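Local coordinates for protein complement factor H (Mus musculus, PDB 2YBY) that regulates complement in innate immunity, probably by restraining the alternative pathway and protecting host surfaces from attack, at residues Val66-Val74 and Glu83-Val94. The protein carries 1 engineered substitution. Numbering follows the deposited sequence. Where two conformers were deposited one is given.
With EDO (1,2-ethanediol), chain B.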
# COMPACT_ATOMS: atom_id res chain seq x y z
N VAL A 66 1.17 -0.74 -3.92
CA VAL A 66 1.69 0.63 -3.84
C VAL A 66 2.71 0.73 -2.69
O VAL A 66 2.80 -0.16 -1.84
CB VAL A 66 0.54 1.66 -3.66
CG1 VAL A 66 -0.42 1.64 -4.85
CG2 VAL A 66 -0.23 1.43 -2.37
N ARG A 67 3.48 1.82 -2.66
CA ARG A 67 4.43 1.99 -1.56
C ARG A 67 3.74 1.96 -0.18
O ARG A 67 2.66 2.52 0.01
CB ARG A 67 5.22 3.31 -1.71
CG ARG A 67 6.28 3.56 -0.64
CD ARG A 67 7.37 2.54 -0.57
NE ARG A 67 8.25 2.54 -1.73
CZ ARG A 67 9.16 1.60 -1.99
NH1 ARG A 67 9.27 0.53 -1.21
NH2 ARG A 67 9.94 1.70 -3.06
N LYS A 68 4.38 1.26 0.77
CA LYS A 68 3.96 1.15 2.15
C LYS A 68 4.92 2.00 2.98
O LYS A 68 6.14 1.92 2.81
CB LYS A 68 4.06 -0.30 2.62
CG LYS A 68 3.66 -0.56 4.03
CD LYS A 68 3.73 -2.05 4.40
CE LYS A 68 5.13 -2.47 4.72
NZ LYS A 68 5.19 -3.88 5.20
N CYS A 69 4.36 2.84 3.87
CA CYS A 69 5.13 3.63 4.81
C CYS A 69 4.62 3.31 6.19
O CYS A 69 3.44 3.54 6.46
CB CYS A 69 5.00 5.12 4.53
SG CYS A 69 5.39 5.62 2.85
N VAL A 70 5.49 2.88 7.07
CA VAL A 70 5.13 2.51 8.43
C VAL A 70 5.40 3.68 9.35
O VAL A 70 6.50 4.27 9.31
CB VAL A 70 5.90 1.24 8.88
CG1 VAL A 70 5.64 0.93 10.35
CG2 VAL A 70 5.54 0.05 7.98
N PHE A 71 4.40 4.03 10.18
CA PHE A 71 4.56 5.08 11.16
C PHE A 71 4.81 4.43 12.51
O PHE A 71 4.03 3.56 12.90
CB PHE A 71 3.31 5.96 11.26
CG PHE A 71 3.47 7.04 12.29
CD1 PHE A 71 4.37 8.08 12.09
CD2 PHE A 71 2.82 6.97 13.51
CE1 PHE A 71 4.55 9.07 13.04
CE2 PHE A 71 2.99 7.97 14.47
CZ PHE A 71 3.85 9.02 14.22
N HIS A 72 5.86 4.82 13.23
CA HIS A 72 6.13 4.27 14.57
C HIS A 72 6.99 5.24 15.36
O HIS A 72 6.47 5.90 16.24
CB HIS A 72 6.75 2.85 14.51
CG HIS A 72 6.77 2.13 15.83
ND1 HIS A 72 7.14 0.80 15.91
CD2 HIS A 72 6.51 2.59 17.07
CE1 HIS A 72 7.04 0.48 17.19
NE2 HIS A 72 6.70 1.52 17.93
N TYR A 73 8.29 5.35 15.02
CA TYR A 73 9.25 6.18 15.73
C TYR A 73 9.40 7.58 15.11
O TYR A 73 9.51 7.68 13.88
CB TYR A 73 10.63 5.47 15.74
CG TYR A 73 10.53 4.01 16.13
CD1 TYR A 73 10.37 3.63 17.45
CD2 TYR A 73 10.59 3.01 15.17
CE1 TYR A 73 10.28 2.29 17.82
CE2 TYR A 73 10.48 1.67 15.51
CZ TYR A 73 10.33 1.30 16.84
OH TYR A 73 10.23 -0.02 17.19
N VAL A 74 9.45 8.62 15.96
CA VAL A 74 9.70 9.99 15.54
C VAL A 74 10.86 10.48 16.41
O VAL A 74 10.74 10.44 17.63
CB VAL A 74 8.49 10.93 15.70
CG1 VAL A 74 8.87 12.35 15.24
CG2 VAL A 74 7.29 10.41 14.88
N GLU A 83 3.31 -0.34 15.27
CA GLU A 83 3.47 0.05 13.87
C GLU A 83 2.12 0.29 13.19
O GLU A 83 1.28 -0.61 13.17
CB GLU A 83 4.19 -1.06 13.11
CG GLU A 83 5.64 -1.24 13.51
CD GLU A 83 6.36 -2.33 12.74
OE1 GLU A 83 5.82 -2.78 11.70
OE2 GLU A 83 7.45 -2.75 13.19
N LYS A 84 1.92 1.49 12.63
CA LYS A 84 0.70 1.79 11.90
C LYS A 84 1.06 1.89 10.42
O LYS A 84 1.95 2.67 10.05
CB LYS A 84 0.03 3.07 12.40
CG LYS A 84 -1.34 3.25 11.77
CD LYS A 84 -2.17 4.34 12.45
CE LYS A 84 -3.31 4.82 11.56
NZ LYS A 84 -4.30 3.75 11.27
N VAL A 85 0.38 1.11 9.58
CA VAL A 85 0.64 1.11 8.16
C VAL A 85 -0.06 2.26 7.45
O VAL A 85 -1.28 2.43 7.57
CB VAL A 85 0.24 -0.24 7.51
CG1 VAL A 85 0.27 -0.15 6.00
CG2 VAL A 85 1.16 -1.36 8.00
N TYR A 86 0.70 2.98 6.63
CA TYR A 86 0.17 3.94 5.68
C TYR A 86 0.57 3.52 4.30
O TYR A 86 1.55 2.77 4.14
CB TYR A 86 0.63 5.36 5.99
CG TYR A 86 0.01 5.88 7.25
CD1 TYR A 86 0.54 5.57 8.49
CD2 TYR A 86 -1.07 6.75 7.20
CE1 TYR A 86 -0.02 6.06 9.67
CE2 TYR A 86 -1.64 7.25 8.37
CZ TYR A 86 -1.10 6.92 9.60
OH TYR A 86 -1.65 7.44 10.76
N VAL A 87 -0.18 3.96 3.29
CA VAL A 87 0.09 3.66 1.89
C VAL A 87 0.24 4.91 1.10
O VAL A 87 -0.13 6.01 1.54
CB VAL A 87 -0.95 2.70 1.27
CG1 VAL A 87 -1.17 1.47 2.15
CG2 VAL A 87 -2.27 3.42 1.00
N GLN A 88 0.81 4.76 -0.09
CA GLN A 88 1.11 5.84 -1.00
C GLN A 88 -0.06 6.81 -1.18
O GLN A 88 -1.19 6.40 -1.47
CB GLN A 88 1.53 5.24 -2.33
CG GLN A 88 2.30 6.18 -3.21
CD GLN A 88 2.96 5.44 -4.35
OE1 GLN A 88 3.18 4.21 -4.32
NE2 GLN A 88 3.33 6.19 -5.37
N GLY A 89 0.22 8.08 -0.91
CA GLY A 89 -0.80 9.13 -1.02
C GLY A 89 -1.38 9.58 0.31
O GLY A 89 -2.01 10.64 0.37
N GLN A 90 -1.21 8.75 1.38
CA GLN A 90 -1.72 9.10 2.70
C GLN A 90 -0.72 10.00 3.44
O GLN A 90 0.47 10.02 3.14
CB GLN A 90 -2.01 7.85 3.55
CG GLN A 90 -3.15 7.00 2.97
CD GLN A 90 -3.40 5.72 3.70
OE1 GLN A 90 -2.54 5.18 4.37
NE2 GLN A 90 -4.59 5.18 3.56
N SER A 91 -1.25 10.80 4.36
CA SER A 91 -0.45 11.71 5.17
C SER A 91 -0.95 11.76 6.59
O SER A 91 -2.09 11.36 6.90
CB SER A 91 -0.40 13.11 4.56
OG SER A 91 -1.67 13.71 4.45
N LEU A 92 -0.07 12.17 7.49
CA LEU A 92 -0.43 12.37 8.90
C LEU A 92 0.36 13.54 9.47
O LEU A 92 1.33 13.98 8.87
CB LEU A 92 -0.30 11.12 9.78
CG LEU A 92 1.08 10.71 10.26
CD1 LEU A 92 1.01 9.81 11.48
CD2 LEU A 92 1.83 10.01 9.17
N LYS A 93 -0.10 14.06 10.58
CA LYS A 93 0.56 15.18 11.24
C LYS A 93 1.38 14.61 12.37
O LYS A 93 0.88 13.86 13.21
CB LYS A 93 -0.43 16.21 11.78
CG LYS A 93 0.25 17.51 12.17
CD LYS A 93 -0.76 18.48 12.74
CE LYS A 93 -0.10 19.77 13.20
NZ LYS A 93 0.12 20.74 12.06
N VAL A 94 2.68 14.94 12.37
CA VAL A 94 3.60 14.46 13.39
C VAL A 94 3.71 15.54 14.47
O VAL A 94 3.74 16.73 14.16
CB VAL A 94 4.95 14.19 12.71
CG1 VAL A 94 6.05 13.82 13.69
CG2 VAL A 94 4.80 13.10 11.66
C1 EDO B . 2.63 11.63 16.67
O1 EDO B . 3.87 12.13 16.17
C2 EDO B . 1.45 12.42 16.12
O2 EDO B . 0.95 11.72 14.99
O HOH W 1 8.47 -0.18 14.03
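The antiparallel strand pair that opens the second Sushi domain joins strand 66–71 to strand 84–87, with Cys69 and Tyr86 as one hydrogen-bonded pair and Phe71 and Lys84 as the other. Cys69 N donates to Tyr86 O at 2.8 Å, and the nearly straight bond from Phe71 N to Lys84 O (178°) is answered by Lys84 N on Phe71 O. Past the last bridge, Gln88 extends the ladder with both backbone and side chain: its N meets Arg67 O, while its carboxamide OE1, carried on an extended chain with CG anti to the backbone N (chi1 -161°), accepts Arg67 N at 2.9 Å in the carbonyl plane. A glutamine suits this place because its amide can stand in for a strand carbonyl.

Gln88 is also the second residue of the type II turn Val87–Gln90, with Gly89 at positive phi; Gln90 N closes it on Val87 O, and Gln90 OE1 accepts Val87 N at 2.9 Å. The turn leads to strand 91–93, which pairs with strand 108–112. Cys69 SG forms one of this Sushi domain's two disulfides, with Cys111, on the side where Phe71 and Tyr86 also project. Here Leu92 sets CD1 over the centre of the Phe71 ring, 3.7 Å from the centroid and only 6° off its normal, a CH-pi contact; Trp116 and Met109 also line this core. The flat, apolar phenylalanine offers a broad face to the branched leucine, and its CB also touches Tyr86 CE1 at 3.7 Å. Farther along, Val74 CG1 and Val94 CG1 meet tip to tip at 3.5 Å, compact side chains that suit this buried position, beside a 1,2-ethanediol probably from the crystallisation liquor.

Val70 lies across the sheet from that core, its CG1 resting 3.7 Å from Glu83 CB. The methylenes of Glu83 pack against this one methyl, while its carboxylate OE2 accepts a bond from a water.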